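Local coordinates for fatty acid-binding protein TM_1468 (Thermotoga maritima, PDB 1VPV), which binds long-chain fatty acids such as palmitate and may take part in lipid transport or fatty acid metabolism, at residues M13-L18 / D94-V100; L199-C204 / R216-D221; E238-V244 / K264-D270. One frame throughout, in Å; residues are numbered along the deposited sequence.

Contact 1 (M13-L18 / D94-V100)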
loop_
_atom_site.group_PDB
_atom_site.type_symbol
_atom_site.label_atom_id
_atom_site.label_comp_id
_atom_site.label_asym_id
_atom_site.label_seq_id
_atom_site.Cartn_x
_atom_site.Cartn_y
_atom_site.Cartn_z
HETATM N N MSE A 13 3.371 -26.650 8.996
HETATM C CA MSE A 13 3.043 -25.274 9.484
HETATM C C MSE A 13 2.327 -24.438 8.405
HETATM O O MSE A 13 2.836 -24.245 7.306
HETATM C CB MSE A 13 4.282 -24.518 9.985
HETATM C CG MSE A 13 3.947 -23.077 10.465
HETATM SE SE MSE A 13 5.481 -21.862 10.928
HETATM C CE MSE A 13 6.815 -22.266 9.387
ATOM N N LYS A 14 1.145 -23.951 8.750
ATOM C CA LYS A 14 0.275 -23.257 7.811
ATOM C C LYS A 14 0.094 -21.828 8.287
ATOM O O LYS A 14 -0.361 -21.582 9.416
ATOM C CB LYS A 14 -1.081 -23.966 7.728
ATOM C CG LYS A 14 -1.053 -25.339 6.994
ATOM C CD LYS A 14 -2.467 -25.914 6.806
ATOM C CE LYS A 14 -3.071 -26.261 8.136
ATOM N NZ LYS A 14 -4.178 -27.256 8.055
ATOM N N VAL A 15 0.445 -20.886 7.420
ATOM C CA VAL A 15 0.467 -19.466 7.780
ATOM C C VAL A 15 -0.507 -18.604 6.982
ATOM O O VAL A 15 -0.448 -18.568 5.763
ATOM C CB VAL A 15 1.888 -18.887 7.582
ATOM C CG1 VAL A 15 1.967 -17.472 8.128
ATOM C CG2 VAL A 15 2.913 -19.751 8.272
ATOM N N LYS A 16 -1.393 -17.895 7.674
ATOM C CA LYS A 16 -2.235 -16.864 7.046
ATOM C C LYS A 16 -1.471 -15.562 6.981
ATOM O O LYS A 16 -0.772 -15.208 7.935
ATOM C CB LYS A 16 -3.484 -16.592 7.875
ATOM C CG LYS A 16 -4.500 -15.713 7.154
ATOM C CD LYS A 16 -5.362 -16.572 6.214
ATOM C CE LYS A 16 -5.959 -15.754 5.108
ATOM N NZ LYS A 16 -6.740 -16.648 4.233
ATOM N N ILE A 17 -1.623 -14.835 5.878
ATOM C CA ILE A 17 -1.056 -13.506 5.780
ATOM C C ILE A 17 -2.229 -12.529 5.728
ATOM O O ILE A 17 -3.155 -12.689 4.946
ATOM C CB ILE A 17 -0.168 -13.351 4.543
ATOM C CG1 ILE A 17 1.071 -14.224 4.681
ATOM C CG2 ILE A 17 0.235 -11.885 4.335
ATOM C CD1 ILE A 17 1.917 -14.354 3.392
ATOM N N LEU A 18 -2.188 -11.525 6.586
ATOM C CA LEU A 18 -3.203 -10.491 6.591
ATOM C C LEU A 18 -2.550 -9.140 6.297
ATOM O O LEU A 18 -1.544 -8.783 6.915
ATOM C CB LEU A 18 -3.873 -10.455 7.959
ATOM C CG LEU A 18 -4.963 -9.411 8.136
ATOM C CD1 LEU A 18 -6.170 -9.761 7.318
ATOM C CD2 LEU A 18 -5.306 -9.346 9.621
ATOM N N ASP A 94 -7.841 -23.641 11.236
ATOM C CA ASP A 94 -6.655 -24.529 11.416
ATOM C C ASP A 94 -5.322 -23.929 10.922
ATOM O O ASP A 94 -4.369 -24.635 10.663
ATOM C CB ASP A 94 -6.902 -25.951 10.816
ATOM C CG ASP A 94 -5.960 -27.017 11.371
ATOM O OD1 ASP A 94 -5.732 -27.050 12.595
ATOM O OD2 ASP A 94 -5.461 -27.858 10.587
ATOM N N TYR A 95 -5.244 -22.623 10.796
ATOM C CA TYR A 95 -3.927 -22.000 10.636
ATOM C C TYR A 95 -3.127 -22.146 11.940
ATOM O O TYR A 95 -3.697 -22.252 13.012
ATOM C CB TYR A 95 -4.068 -20.571 10.191
ATOM C CG TYR A 95 -4.481 -20.432 8.734
ATOM C CD1 TYR A 95 -3.519 -20.508 7.703
ATOM C CD2 TYR A 95 -5.813 -20.225 8.373
ATOM C CE1 TYR A 95 -3.874 -20.366 6.355
ATOM C CE2 TYR A 95 -6.185 -20.075 7.014
ATOM C CZ TYR A 95 -5.211 -20.145 6.024
ATOM O OH TYR A 95 -5.559 -19.999 4.714
ATOM N N ASP A 96 -1.808 -22.259 11.819
ATOM C CA ASP A 96 -0.936 -22.353 13.003
ATOM C C ASP A 96 -0.390 -20.996 13.386
ATOM O O ASP A 96 -0.109 -20.788 14.538
ATOM C CB ASP A 96 0.229 -23.314 12.797
ATOM C CG ASP A 96 -0.201 -24.651 12.232
ATOM O OD1 ASP A 96 -0.871 -25.440 12.934
ATOM O OD2 ASP A 96 0.154 -24.901 11.064
ATOM N N VAL A 97 -0.273 -20.082 12.426
ATOM C CA VAL A 97 0.370 -18.774 12.629
ATOM C C VAL A 97 -0.325 -17.719 11.735
ATOM O O VAL A 97 -0.730 -18.018 10.605
ATOM C CB VAL A 97 1.884 -18.809 12.252
ATOM C CG1 VAL A 97 2.522 -17.423 12.378
ATOM C CG2 VAL A 97 2.662 -19.791 13.096
ATOM N N VAL A 98 -0.495 -16.502 12.259
ATOM C CA VAL A 98 -0.929 -15.367 11.438
ATOM C C VAL A 98 0.219 -14.370 11.332
ATOM O O VAL A 98 0.824 -13.997 12.338
ATOM C CB VAL A 98 -2.107 -14.624 12.032
ATOM C CG1 VAL A 98 -2.554 -13.553 11.064
ATOM C CG2 VAL A 98 -3.251 -15.566 12.339
ATOM N N LEU A 99 0.522 -13.965 10.113
ATOM C CA LEU A 99 1.513 -12.939 9.873
ATOM C C LEU A 99 0.814 -11.700 9.358
ATOM O O LEU A 99 0.257 -11.734 8.273
ATOM C CB LEU A 99 2.522 -13.416 8.829
ATOM C CG LEU A 99 3.537 -12.354 8.367
ATOM C CD1 LEU A 99 4.446 -11.942 9.518
ATOM C CD2 LEU A 99 4.365 -12.872 7.200
ATOM N N VAL A 100 0.871 -10.607 10.112
ATOM C CA VAL A 100 0.206 -9.331 9.762
ATOM C C VAL A 100 1.223 -8.270 9.309
ATOM O O VAL A 100 2.194 -7.985 9.998
ATOM C CB VAL A 100 -0.569 -8.747 10.996
ATOM C CG1 VAL A 100 -1.334 -7.483 10.629
ATOM C CG2 VAL A 100 -1.483 -9.784 11.600
#
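K16 and L18 are threaded into V97-V100 by the hydrogen bonding of parallel strands, in which every second residue of one strand turns both its N-H and its C=O to the other. K16 N donates to V97 O, K16 O receives L99 N at 2.8 Å, almost straight (177°), and L18 N continues the series to L99 O, the pairing running on to L101. The axes of 15-18 and 97-100 approach to 4.7 Å at an angle of 23°.

Before the strands proper, polar groups tie the two entering loops. K14 N meets D96 OD2 at 2.7 Å on the lone pair turned away from the other carboxylate oxygen, while D96 N returns a bond to K14 O in the carbonyl plane, so the aspartate clasps one residue twice. At the exposed end of the contact the K14 ammonium forms a salt bridge with D94, NZ to OD2 2.9 Å, approaching from above the carboxylate plane. D94 is the C-prime residue of the Schellman motif that ends helix 80-92.

In the aromatic contact, K16 has CG anti to its own N (chi1 -170°) and a bend at chi2, which carries CD over one face of the Y95 ring, 3.9 Å from the centroid, as a CH-pi contact; the phenol OH and K16 NZ both go on to D34.

Among apolar groups, V15 CG1 lies 4.2 Å from L99 CB, and the selenium of M13, a selenomethionine, rests near V97 CG2.

The sheet is covered on both sides, as in a three-layer alpha/beta/alpha sandwich. Helices 138-149 and 154-166 pack on V15, I17, V97 and L99, helix 80-92 takes K16, L18, V98 and V100, and strands 35-43 and 125-129 continue the sheet beyond the pair.

Contact 2 (L199-C204 / R216-D221). With PO4 (phosphate ion), chain C.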
loop_
_atom_site.group_PDB
_atom_site.type_symbol
_atom_site.label_atom_id
_atom_site.label_comp_id
_atom_site.label_asym_id
_atom_site.label_seq_id
_atom_site.Cartn_x
_atom_site.Cartn_y
_atom_site.Cartn_z
ATOM N N LEU A 199 -2.102 25.677 -12.145
ATOM C CA LEU A 199 -2.627 24.862 -13.257
ATOM C C LEU A 199 -1.681 23.746 -13.699
ATOM O O LEU A 199 -0.515 24.005 -14.033
ATOM C CB LEU A 199 -2.928 25.726 -14.493
ATOM C CG LEU A 199 -4.176 26.590 -14.392
ATOM C CD1 LEU A 199 -4.253 27.619 -15.502
ATOM C CD2 LEU A 199 -5.412 25.696 -14.397
ATOM N N LYS A 200 -2.216 22.518 -13.715
ATOM C CA LYS A 200 -1.519 21.364 -14.205
ATOM C C LYS A 200 -0.405 20.892 -13.292
ATOM O O LYS A 200 0.372 20.016 -13.683
ATOM C CB LYS A 200 -0.968 21.612 -15.612
ATOM C CG LYS A 200 -1.913 22.328 -16.555
ATOM C CD LYS A 200 -3.284 21.670 -16.719
ATOM C CE LYS A 200 -3.342 20.626 -17.838
ATOM N NZ LYS A 200 -3.144 19.261 -17.354
ATOM N N ILE A 201 -0.359 21.408 -12.063
ATOM C CA ILE A 201 0.638 20.966 -11.093
ATOM C C ILE A 201 0.419 19.486 -10.724
ATOM O O ILE A 201 -0.708 19.000 -10.689
ATOM C CB ILE A 201 0.657 21.838 -9.773
ATOM C CG1 ILE A 201 1.871 21.506 -8.919
ATOM C CG2 ILE A 201 -0.576 21.598 -8.906
ATOM C CD1 ILE A 201 2.263 22.588 -7.957
ATOM N N ARG A 202 1.529 18.799 -10.477
ATOM C CA ARG A 202 1.562 17.464 -9.897
ATOM C C ARG A 202 2.593 17.529 -8.796
ATOM O O ARG A 202 3.656 18.125 -8.961
ATOM C CB ARG A 202 2.039 16.467 -10.926
ATOM C CG ARG A 202 1.280 16.542 -12.252
ATOM C CD ARG A 202 -0.118 15.960 -12.096
ATOM N NE ARG A 202 -0.709 15.813 -13.422
ATOM C CZ ARG A 202 -1.610 16.625 -13.960
ATOM N NH1 ARG A 202 -2.057 17.690 -13.307
ATOM N NH2 ARG A 202 -2.019 16.398 -15.183
ATOM N N VAL A 203 2.271 16.937 -7.670
ATOM C CA VAL A 203 3.146 16.921 -6.519
ATOM C C VAL A 203 3.602 15.501 -6.344
ATOM O O VAL A 203 2.762 14.597 -6.232
ATOM C CB VAL A 203 2.370 17.351 -5.262
ATOM C CG1 VAL A 203 3.200 17.178 -3.974
ATOM C CG2 VAL A 203 1.973 18.794 -5.418
ATOM N N CYS A 204 4.922 15.320 -6.296
ATOM C CA CYS A 204 5.541 14.007 -6.161
ATOM C C CYS A 204 5.934 13.715 -4.732
ATOM O O CYS A 204 6.619 14.503 -4.093
ATOM C CB CYS A 204 6.776 13.894 -7.066
ATOM S SG CYS A 204 6.477 14.311 -8.828
ATOM N N ARG A 216 9.023 16.999 -4.955
ATOM C CA ARG A 216 9.055 17.769 -6.199
ATOM C C ARG A 216 7.668 18.226 -6.627
ATOM O O ARG A 216 6.685 17.517 -6.438
ATOM C CB ARG A 216 9.667 16.929 -7.318
ATOM C CG ARG A 216 10.513 17.709 -8.259
ATOM C CD ARG A 216 11.396 16.799 -9.035
ATOM N NE ARG A 216 11.935 17.450 -10.221
ATOM C CZ ARG A 216 12.558 16.818 -11.217
ATOM N NH1 ARG A 216 12.722 15.500 -11.181
ATOM N NH2 ARG A 216 13.018 17.514 -12.263
ATOM N N LYS A 217 7.603 19.429 -7.167
ATOM C CA LYS A 217 6.414 19.945 -7.829
ATOM C C LYS A 217 6.814 20.086 -9.262
ATOM O O LYS A 217 7.835 20.685 -9.562
ATOM C CB LYS A 217 6.017 21.336 -7.335
ATOM C CG LYS A 217 5.824 21.445 -5.835
ATOM C CD LYS A 217 5.936 22.919 -5.316
ATOM C CE LYS A 217 4.572 23.614 -5.345
ATOM N NZ LYS A 217 4.568 24.910 -4.597
ATOM N N VAL A 218 6.027 19.539 -10.161
ATOM C CA VAL A 218 6.275 19.726 -11.579
ATOM C C VAL A 218 4.923 20.038 -12.250
ATOM O O VAL A 218 3.860 20.059 -11.572
ATOM C CB VAL A 218 6.887 18.467 -12.182
ATOM C CG1 VAL A 218 8.135 18.043 -11.428
ATOM C CG2 VAL A 218 5.869 17.337 -12.177
ATOM N N ARG A 219 4.946 20.214 -13.567
ATOM C CA ARG A 219 3.707 20.396 -14.301
ATOM C C ARG A 219 3.467 19.307 -15.348
ATOM O O ARG A 219 4.331 19.026 -16.224
ATOM C CB ARG A 219 3.685 21.767 -14.955
ATOM C CG ARG A 219 3.519 22.919 -13.972
ATOM C CD ARG A 219 3.621 24.263 -14.683
ATOM N NE ARG A 219 2.321 24.746 -15.085
ATOM C CZ ARG A 219 2.100 25.502 -16.151
ATOM N NH1 ARG A 219 3.109 25.868 -16.933
ATOM N NH2 ARG A 219 0.859 25.884 -16.446
ATOM N N GLY A 220 2.280 18.709 -15.259
ATOM C CA GLY A 220 1.821 17.700 -16.221
ATOM C C GLY A 220 2.375 16.321 -15.959
ATOM O O GLY A 220 3.407 16.157 -15.277
ATOM N N ASP A 221 1.707 15.329 -16.538
ATOM C CA ASP A 221 1.986 13.896 -16.278
ATOM C C ASP A 221 3.348 13.464 -16.714
ATOM O O ASP A 221 4.011 12.681 -16.027
ATOM C CB ASP A 221 1.011 13.007 -17.048
ATOM C CG ASP A 221 -0.408 13.135 -16.577
ATOM O OD1 ASP A 221 -0.632 13.726 -15.502
ATOM O OD2 ASP A 221 -1.303 12.593 -17.273
HETATM P P PO4 C . -5.484 18.793 -14.671
HETATM O O1 PO4 C . -6.286 18.203 -15.797
HETATM O O2 PO4 C . -6.081 20.144 -14.520
HETATM O O3 PO4 C . -4.029 18.820 -15.015
HETATM O O4 PO4 C . -5.700 18.027 -13.405
#
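R202 and V218 form an antiparallel hydrogen-bonded pair, R202 N to V218 O 2.9 Å and V218 N to R202 O 3.0 Å, flanked by the non-hydrogen-bonded pairs I201-R219 and V203-K217, with C204 N bonded to R216 O further along.

The R202 side chain joins three partners: D221, a phosphate ion and the carbonyl of I201. Its CG stands anti to the carbonyl carbon (chi1 -51°) and the chain bends again at chi2, which lays the guanidinium beside the residues that follow strand 211-219, with G220 CA over one face. Two nitrogens grip a single oxygen of D221 side-on: NE reaches OD1 at 2.9 Å nearly along the C-O axis, and NH2 reaches the same atom from above the carboxylate plane, the two planes being 54° apart. At another part of the edge NH1 and NH2 share O3 of the phosphate, NH1 at 2.8 Å, and K200 NZ donates to that oxygen too. NH1 also bonds to I201 O, so the group is fixed in rotation from several directions.

Strands 201-208 and 211-219 form a beta hairpin, followed in the chain by helix 220-232; strand 211-219 is an outermost strand of its sheet. The phosphate is probably a component of the crystallisation medium. A leucine in place of R202 would probably leave the D221 carboxylate without its cationic mate and the phosphate held by K200 with less help.

On the side of I201 and V203, R219 reaches back to the loop, its NE meeting L199 O at 3.1 Å, in the guanidinium plane and close to the carbonyl axis. I201 CD1 lies 3.6 Å from K217 CE, aliphatic carbon against aliphatic carbon. Just after the strand, G220 N bonds to K200 O at 2.8 Å; G220 has a positive phi, a conformation that glycine adopts easily.

Contact 3 (E238-V244 / K264-D270)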
loop_
_atom_site.group_PDB
_atom_site.type_symbol
_atom_site.label_atom_id
_atom_site.label_comp_id
_atom_site.label_asym_id
_atom_site.label_seq_id
_atom_site.Cartn_x
_atom_site.Cartn_y
_atom_site.Cartn_z
ATOM N N GLU A 238 19.967 2.534 -13.099
ATOM C CA GLU A 238 19.240 2.079 -14.276
ATOM C C GLU A 238 19.681 0.657 -14.693
ATOM O O GLU A 238 20.849 0.291 -14.596
ATOM C CB GLU A 238 19.360 3.100 -15.436
ATOM C CG GLU A 238 19.213 2.461 -16.856
ATOM C CD GLU A 238 18.876 3.447 -17.986
ATOM O OE1 GLU A 238 18.452 4.600 -17.697
ATOM O OE2 GLU A 238 19.030 3.033 -19.164
ATOM N N GLY A 239 18.723 -0.143 -15.136
ATOM C CA GLY A 239 18.979 -1.534 -15.492
ATOM C C GLY A 239 18.946 -2.514 -14.323
ATOM O O GLY A 239 19.338 -3.659 -14.479
ATOM N N SER A 240 18.511 -2.073 -13.144
ATOM C CA SER A 240 18.315 -2.991 -12.013
ATOM C C SER A 240 17.074 -3.891 -12.233
ATOM O O SER A 240 16.178 -3.570 -12.991
ATOM C CB SER A 240 18.212 -2.201 -10.692
ATOM O OG SER A 240 19.438 -1.522 -10.412
ATOM N N LYS A 241 17.057 -5.036 -11.577
ATOM C CA LYS A 241 15.933 -5.960 -11.652
ATOM C C LYS A 241 14.870 -5.555 -10.648
ATOM O O LYS A 241 15.157 -5.471 -9.452
ATOM C CB LYS A 241 16.385 -7.371 -11.303
ATOM C CG LYS A 241 16.599 -8.337 -12.459
ATOM C CD LYS A 241 16.323 -9.782 -11.950
ATOM C CE LYS A 241 16.871 -10.837 -12.846
ATOM N NZ LYS A 241 18.339 -10.679 -12.893
ATOM N N LEU A 242 13.640 -5.363 -11.116
ATOM C CA LEU A 242 12.572 -4.900 -10.262
ATOM C C LEU A 242 11.331 -5.777 -10.373
ATOM O O LEU A 242 11.096 -6.380 -11.410
ATOM C CB LEU A 242 12.154 -3.501 -10.699
ATOM C CG LEU A 242 13.118 -2.330 -10.778
ATOM C CD1 LEU A 242 12.297 -1.093 -11.069
ATOM C CD2 LEU A 242 13.920 -2.164 -9.464
ATOM N N ARG A 243 10.527 -5.825 -9.314
ATOM C CA ARG A 243 9.106 -6.216 -9.443
ATOM C C ARG A 243 8.255 -5.029 -8.978
ATOM O O ARG A 243 8.676 -4.273 -8.120
ATOM C CB ARG A 243 8.781 -7.474 -8.650
ATOM C CG ARG A 243 9.501 -8.709 -9.149
ATOM C CD ARG A 243 8.904 -10.014 -8.598
ATOM N NE ARG A 243 9.049 -10.081 -7.140
ATOM C CZ ARG A 243 8.881 -11.185 -6.404
ATOM N NH1 ARG A 243 8.567 -12.323 -6.972
ATOM N NH2 ARG A 243 9.047 -11.152 -5.078
ATOM N N VAL A 244 7.059 -4.884 -9.531
ATOM C CA VAL A 244 6.295 -3.631 -9.436
ATOM C C VAL A 244 4.779 -3.855 -9.342
ATOM O O VAL A 244 4.214 -4.692 -10.056
ATOM C CB VAL A 244 6.525 -2.771 -10.705
ATOM C CG1 VAL A 244 5.861 -1.417 -10.582
ATOM C CG2 VAL A 244 8.001 -2.591 -10.954
ATOM N N LYS A 264 11.627 1.483 -19.933
ATOM C CA LYS A 264 12.708 2.036 -20.748
ATOM C C LYS A 264 14.015 2.006 -19.987
ATOM O O LYS A 264 15.057 2.008 -20.594
ATOM C CB LYS A 264 12.406 3.472 -21.185
ATOM C CG LYS A 264 11.236 3.554 -22.137
ATOM C CD LYS A 264 10.926 4.967 -22.589
ATOM C CE LYS A 264 9.537 5.036 -23.169
ATOM N NZ LYS A 264 9.357 6.265 -23.947
ATOM N N SER A 265 13.980 1.973 -18.661
ATOM C CA SER A 265 15.233 1.979 -17.948
ATOM C C SER A 265 15.420 0.963 -16.838
ATOM O O SER A 265 16.464 0.955 -16.197
ATOM C CB SER A 265 15.553 3.393 -17.483
ATOM O OG SER A 265 14.401 4.086 -17.172
ATOM N N TYR A 266 14.471 0.045 -16.662
ATOM C CA TYR A 266 14.649 -1.028 -15.681
ATOM C C TYR A 266 14.215 -2.387 -16.259
ATOM O O TYR A 266 13.306 -2.439 -17.099
ATOM C CB TYR A 266 13.893 -0.674 -14.386
ATOM C CG TYR A 266 14.574 0.435 -13.603
ATOM C CD1 TYR A 266 15.565 0.141 -12.667
ATOM C CD2 TYR A 266 14.266 1.761 -13.826
ATOM C CE1 TYR A 266 16.216 1.135 -11.971
ATOM C CE2 TYR A 266 14.920 2.776 -13.132
ATOM C CZ TYR A 266 15.894 2.444 -12.212
ATOM O OH TYR A 266 16.545 3.419 -11.531
ATOM N N GLU A 267 14.891 -3.465 -15.829
ATOM C CA GLU A 267 14.428 -4.817 -16.085
ATOM C C GLU A 267 13.293 -5.092 -15.089
ATOM O O GLU A 267 13.534 -5.343 -13.893
ATOM C CB GLU A 267 15.572 -5.858 -15.970
ATOM C CG GLU A 267 15.355 -7.085 -16.883
ATOM C CD GLU A 267 16.244 -8.290 -16.583
ATOM O OE1 GLU A 267 17.479 -8.121 -16.464
ATOM O OE2 GLU A 267 15.702 -9.425 -16.504
ATOM N N VAL A 268 12.056 -4.969 -15.578
ATOM C CA VAL A 268 10.869 -5.324 -14.796
ATOM C C VAL A 268 10.551 -6.820 -15.013
ATOM O O VAL A 268 10.048 -7.213 -16.067
ATOM C CB VAL A 268 9.636 -4.490 -15.173
ATOM C CG1 VAL A 268 8.577 -4.665 -14.135
ATOM C CG2 VAL A 268 9.960 -3.030 -15.292
ATOM N N VAL A 269 10.869 -7.658 -14.037
ATOM C CA VAL A 269 10.561 -9.080 -14.175
ATOM C C VAL A 269 9.090 -9.437 -13.862
ATOM O O VAL A 269 8.627 -10.475 -14.267
ATOM C CB VAL A 269 11.583 -10.012 -13.412
ATOM C CG1 VAL A 269 12.993 -9.809 -13.964
ATOM C CG2 VAL A 269 11.587 -9.778 -11.940
ATOM N N ASP A 270 8.342 -8.582 -13.178
ATOM C CA ASP A 270 6.920 -8.843 -12.979
ATOM C C ASP A 270 6.235 -7.531 -12.693
ATOM O O ASP A 270 6.804 -6.661 -12.035
ATOM C CB ASP A 270 6.674 -9.813 -11.802
ATOM C CG ASP A 270 5.221 -10.347 -11.751
ATOM O OD1 ASP A 270 4.966 -11.401 -12.344
ATOM O OD2 ASP A 270 4.335 -9.752 -11.093
HETATM O O HOH W 1 4.812 -7.416 -9.561
#
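L242 and Y266 both set CG anti to the carbonyl carbon (chi1 -57° and -72°), and from the two segments this brings the leucine's CD1 branch against the root of the aromatic side chain, 3.7 Å from Y266 CB. The ring then extends back along the entering loop, where E238 CA sits over one face as a CH-pi contact, 4.3 Å from the centroid, while S240 O lies at the ring edge. Beyond the ring, the phenol OH is hydrogen-bonded to T236 O, so the tyrosine is held at its far end as well as along its length.

The backbones join as parallel strands. G239 N first bonds to S265 O at 2.7 Å, in a conformation where a side chain would press on the preceding carbonyl; L242 N then donates to E267 O, and L242 O receives V269 N at 2.9 Å. V244 N bonds to D270 O, so the register slips by one residue at V269, consistent with a beta bulge. Strands 241-248 and 267-275 belong to a beta-alpha-beta unit with helix 252-263 as its crossover, and the second is an outermost strand of its sheet. V244 CG2 meets V268 CG1 at 3.8 Å, the side chains crossing at about a right angle, on the side where that helix packs.

The face away from L242 and V268 carries the charged side chains K241, R243, E267 and D270. K241 and E267 run side by side pointing the same way, yet NZ and OE1 remain 4.5 Å apart, too far for a salt bridge. V269 CG2 leans on the aliphatic part of R243, 3.6 Å from its CG. Salt bridges instead join K241 to E297, R243 to E294 and E146, and D270 to R142. A water donates to both V244 O and D270 OD2, linking the strands at 2.8 Å on each side.

The three contacts belong to two sheets and follow one another along the chain. Contact 1 lies in the sheet containing strands 15-20 and 97-102; contacts 2 and 3 join the outermost strands of the other sheet to their neighbours. Contacts 1 and 2 stand on opposite sides of the chain's centre, their own centres 42 Å apart; those of contacts 1 and 3 are 31 Å apart and those of contacts 2 and 3 25 Å. None touches another. Bound palmitate is closest to contact 3, about 9 Å from the V244 side chain, against about 11 Å from that of C204 and about 13 Å from that of V100; the V100 side chain is about 11 Å from that of S108, a palmitate-binding residue.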